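Local coordinates for protein glutamate--cysteine ligase GshA (Methylobacillus flagellatus KT, PDB 3K1T) that probably acts as a ligase that joins glutamate to cysteine, at residues L7-L18 with R51-P59. Numbering follows the deposited sequence. Where two conformers were deposited one is given.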
loop_
_atom_site.group_PDB
_atom_site.type_symbol
_atom_site.label_atom_id
_atom_site.label_comp_id
_atom_site.label_asym_id
_atom_site.label_seq_id
_atom_site.Cartn_x
_atom_site.Cartn_y
_atom_site.Cartn_z
ATOM N N LEU A 7 -8.923 -26.418 -10.817
ATOM C CA LEU A 7 -8.107 -27.428 -11.474
ATOM C C LEU A 7 -8.907 -28.653 -11.899
ATOM O O LEU A 7 -9.755 -29.155 -11.152
ATOM C CB LEU A 7 -6.958 -27.871 -10.544
ATOM C CG LEU A 7 -5.842 -26.891 -10.248
ATOM C CD1 LEU A 7 -4.945 -27.412 -9.097
ATOM C CD2 LEU A 7 -4.999 -26.640 -11.504
ATOM N N THR A 8 -8.593 -29.187 -13.066
ATOM C CA THR A 8 -9.261 -30.384 -13.565
ATOM C C THR A 8 -8.311 -31.577 -13.483
ATOM O O THR A 8 -8.411 -32.541 -14.249
ATOM C CB THR A 8 -9.717 -30.170 -15.048
ATOM O OG1 THR A 8 -8.580 -29.840 -15.849
ATOM C CG2 THR A 8 -10.737 -29.073 -15.151
ATOM N N THR A 9 -7.333 -31.492 -12.599
ATOM C CA THR A 9 -6.410 -32.590 -12.411
ATOM C C THR A 9 -6.387 -32.934 -10.927
ATOM O O THR A 9 -6.484 -32.049 -10.086
ATOM C CB THR A 9 -4.970 -32.221 -12.865
ATOM O OG1 THR A 9 -4.122 -33.321 -12.559
ATOM C CG2 THR A 9 -4.413 -30.984 -12.103
ATOM N N ALA A 10 -6.247 -34.218 -10.637
ATOM C CA ALA A 10 -6.055 -34.716 -9.257
ATOM C C ALA A 10 -4.572 -34.821 -8.913
ATOM O O ALA A 10 -4.215 -34.976 -7.766
ATOM C CB ALA A 10 -6.742 -36.085 -9.082
ATOM N N LEU A 11 -3.691 -34.685 -9.898
ATOM C CA LEU A 11 -2.261 -34.747 -9.638
ATOM C C LEU A 11 -1.764 -33.348 -9.255
ATOM O O LEU A 11 -1.372 -32.542 -10.104
ATOM C CB LEU A 11 -1.526 -35.334 -10.837
ATOM C CG LEU A 11 -0.120 -35.850 -10.496
ATOM C CD1 LEU A 11 0.411 -36.717 -11.624
ATOM C CD2 LEU A 11 0.846 -34.724 -10.181
ATOM N N THR A 12 -1.838 -33.065 -7.959
ATOM C CA THR A 12 -1.502 -31.769 -7.370
ATOM C C THR A 12 -0.460 -31.864 -6.260
ATOM O O THR A 12 -0.171 -30.862 -5.594
ATOM C CB THR A 12 -2.775 -31.067 -6.819
ATOM O OG1 THR A 12 -3.368 -31.894 -5.811
ATOM C CG2 THR A 12 -3.826 -30.813 -7.948
ATOM N N GLY A 13 0.096 -33.053 -6.034
ATOM C CA GLY A 13 1.069 -33.256 -4.934
ATOM C C GLY A 13 2.179 -32.209 -4.911
ATOM O O GLY A 13 2.489 -31.630 -3.858
ATOM N N PRO A 14 2.821 -31.956 -6.080
ATOM C CA PRO A 14 3.903 -30.962 -6.051
ATOM C C PRO A 14 3.454 -29.532 -5.734
ATOM O O PRO A 14 4.151 -28.816 -5.020
ATOM C CB PRO A 14 4.541 -31.071 -7.435
ATOM C CG PRO A 14 4.216 -32.512 -7.859
ATOM C CD PRO A 14 2.819 -32.741 -7.322
ATOM N N LEU A 15 2.295 -29.125 -6.233
ATOM C CA LEU A 15 1.756 -27.819 -5.898
ATOM C C LEU A 15 1.534 -27.736 -4.388
ATOM O O LEU A 15 1.869 -26.726 -3.736
ATOM C CB LEU A 15 0.443 -27.565 -6.654
ATOM C CG LEU A 15 -0.412 -26.350 -6.251
ATOM C CD1 LEU A 15 0.356 -25.041 -6.633
ATOM C CD2 LEU A 15 -1.833 -26.396 -6.869
ATOM N N LEU A 16 0.930 -28.779 -3.818
ATOM C CA LEU A 16 0.639 -28.747 -2.379
ATOM C C LEU A 16 1.942 -28.776 -1.562
ATOM O O LEU A 16 2.017 -28.153 -0.515
ATOM C CB LEU A 16 -0.377 -29.857 -1.962
ATOM C CG LEU A 16 -1.868 -29.395 -2.031
ATOM C CD1 LEU A 16 -2.294 -29.031 -3.468
ATOM C CD2 LEU A 16 -2.852 -30.437 -1.517
ATOM N N THR A 17 2.969 -29.472 -2.044
ATOM C CA THR A 17 4.273 -29.461 -1.390
ATOM C C THR A 17 4.862 -28.039 -1.398
ATOM O O THR A 17 5.369 -27.558 -0.397
ATOM C CB THR A 17 5.260 -30.429 -2.068
ATOM O OG1 THR A 17 4.737 -31.762 -1.983
ATOM C CG2 THR A 17 6.671 -30.358 -1.401
ATOM N N LEU A 18 4.847 -27.402 -2.552
ATOM C CA LEU A 18 5.263 -25.990 -2.639
ATOM C C LEU A 18 4.504 -25.102 -1.675
ATOM O O LEU A 18 5.122 -24.307 -0.934
ATOM C CB LEU A 18 5.112 -25.492 -4.057
ATOM C CG LEU A 18 5.332 -23.985 -4.296
ATOM C CD1 LEU A 18 6.732 -23.537 -3.927
ATOM C CD2 LEU A 18 5.012 -23.644 -5.762
ATOM N N ARG A 51 1.500 -20.325 -15.008
ATOM C CA ARG A 51 0.737 -21.540 -15.262
ATOM C C ARG A 51 0.850 -22.509 -14.090
ATOM O O ARG A 51 1.946 -22.801 -13.599
ATOM C CB ARG A 51 1.111 -22.209 -16.575
ATOM C CG ARG A 51 0.583 -21.432 -17.780
ATOM C CD ARG A 51 0.765 -22.237 -19.054
ATOM N NE ARG A 51 -0.097 -21.726 -20.099
ATOM C CZ ARG A 51 -0.280 -22.308 -21.272
ATOM N NH1 ARG A 51 0.384 -23.406 -21.572
ATOM N NH2 ARG A 51 -1.131 -21.763 -22.156
ATOM N N ASN A 52 -0.323 -22.954 -13.645
ATOM C CA ASN A 52 -0.459 -23.960 -12.583
ATOM C C ASN A 52 -0.812 -25.300 -13.262
ATOM O O ASN A 52 -1.922 -25.492 -13.770
ATOM C CB ASN A 52 -1.556 -23.499 -11.636
ATOM C CG ASN A 52 -1.705 -24.401 -10.430
ATOM O OD1 ASN A 52 -1.145 -25.487 -10.397
ATOM N ND2 ASN A 52 -2.492 -23.969 -9.449
ATOM N N ALA A 53 0.157 -26.204 -13.275
ATOM C CA ALA A 53 0.048 -27.520 -13.896
ATOM C C ALA A 53 -0.316 -28.581 -12.851
ATOM O O ALA A 53 -0.420 -29.772 -13.178
ATOM C CB ALA A 53 1.402 -27.866 -14.552
ATOM N N GLY A 54 -0.451 -28.179 -11.584
ATOM C CA GLY A 54 -0.627 -29.156 -10.486
ATOM C C GLY A 54 0.678 -29.821 -10.077
ATOM O O GLY A 54 0.945 -30.011 -8.879
ATOM N N PHE A 55 1.489 -30.199 -11.068
ATOM C CA PHE A 55 2.831 -30.732 -10.804
ATOM C C PHE A 55 3.962 -29.681 -10.876
ATOM O O PHE A 55 5.158 -30.000 -10.655
ATOM C CB PHE A 55 3.104 -31.917 -11.742
ATOM C CG PHE A 55 3.077 -31.583 -13.201
ATOM C CD1 PHE A 55 4.156 -30.922 -13.798
ATOM C CD2 PHE A 55 2.011 -31.965 -13.992
ATOM C CE1 PHE A 55 4.154 -30.629 -15.147
ATOM C CE2 PHE A 55 2.002 -31.674 -15.357
ATOM C CZ PHE A 55 3.073 -31.026 -15.935
ATOM N N LYS A 56 3.581 -28.432 -11.137
ATOM C CA LYS A 56 4.513 -27.336 -11.358
ATOM C C LYS A 56 3.741 -26.019 -11.273
ATOM O O LYS A 56 2.582 -25.964 -11.662
ATOM C CB LYS A 56 5.074 -27.470 -12.822
ATOM C CG LYS A 56 6.215 -26.676 -13.085
ATOM C CD LYS A 56 6.973 -27.109 -14.290
ATOM C CE LYS A 56 8.190 -26.254 -14.434
ATOM N NZ LYS A 56 9.401 -27.109 -14.615
ATOM N N LEU A 57 4.390 -24.949 -10.808
ATOM C CA LEU A 57 3.826 -23.604 -10.813
ATOM C C LEU A 57 4.933 -22.637 -11.267
ATOM O O LEU A 57 5.876 -22.411 -10.536
ATOM C CB LEU A 57 3.278 -23.209 -9.433
ATOM C CG LEU A 57 2.714 -21.791 -9.335
ATOM C CD1 LEU A 57 1.478 -21.557 -10.256
ATOM C CD2 LEU A 57 2.409 -21.475 -7.834
ATOM N N ALA A 58 4.826 -22.121 -12.487
ATOM C CA ALA A 58 5.946 -21.432 -13.121
ATOM C C ALA A 58 5.503 -20.189 -13.874
ATOM O O ALA A 58 4.398 -20.130 -14.430
ATOM C CB ALA A 58 6.763 -22.415 -14.076
ATOM N N PRO A 59 6.358 -19.167 -13.866
ATOM C CA PRO A 59 6.097 -18.020 -14.711
ATOM C C PRO A 59 6.449 -18.297 -16.165
ATOM O O PRO A 59 7.467 -18.963 -16.454
ATOM C CB PRO A 59 7.008 -16.935 -14.113
ATOM C CG PRO A 59 8.201 -17.715 -13.620
ATOM C CD PRO A 59 7.658 -19.062 -13.160
HETATM O O HOH W 1 -1.261 -32.312 -12.807
#
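Leu15 and Asn52 meet because each side chain leaves its backbone with CG anti to N (chi1 169° and -175°). The two cross at about a right angle, and Leu15 CD2 lies 3.6 Å from Asn52 ND2. The amide is fixed at both ends. Asn52 OD1 accepts from Gly54 N, 3.0 Å away, in an Asx turn, and ND2 is hydrogen-bonded to the hydroxyl of Tyr405 on helix 398-421. Leu7 CD2 also packs against this amide.

One direct hydrogen bond joins the segments. Leu15 N, in the first turn of the helix, donates to Gly54 O at 3.1 Å. Thr12 CA adds a CA-H...O contact to the same oxygen. Gly54 has positive phi, and Leu11 O and Thr9 CG2 close in on the side where a CB would point.

A water bridges the loops. It donates to Leu11 O and to Ala53 O, both at 2.7 Å, and accepts from Thr9 OG1. While donating to the water, that hydroxyl accepts from Leu11 N, which closes an ST turn.

Pro14 CB lies 3.4 Å from Phe55 O, a buried oxygen with no hydrogen-bond partner in the model. Leu11 CD2 reaches Phe55 CB, while the Phe55 ring has Ala53 CB over one face. Leu18 CD2 meets Leu57 CD2 at 4.0 Å.

The contact seats the N-terminal turn of helix 13-23 on the connection of a beta hairpin, formed by antiparallel strands 45-52 and 57-63.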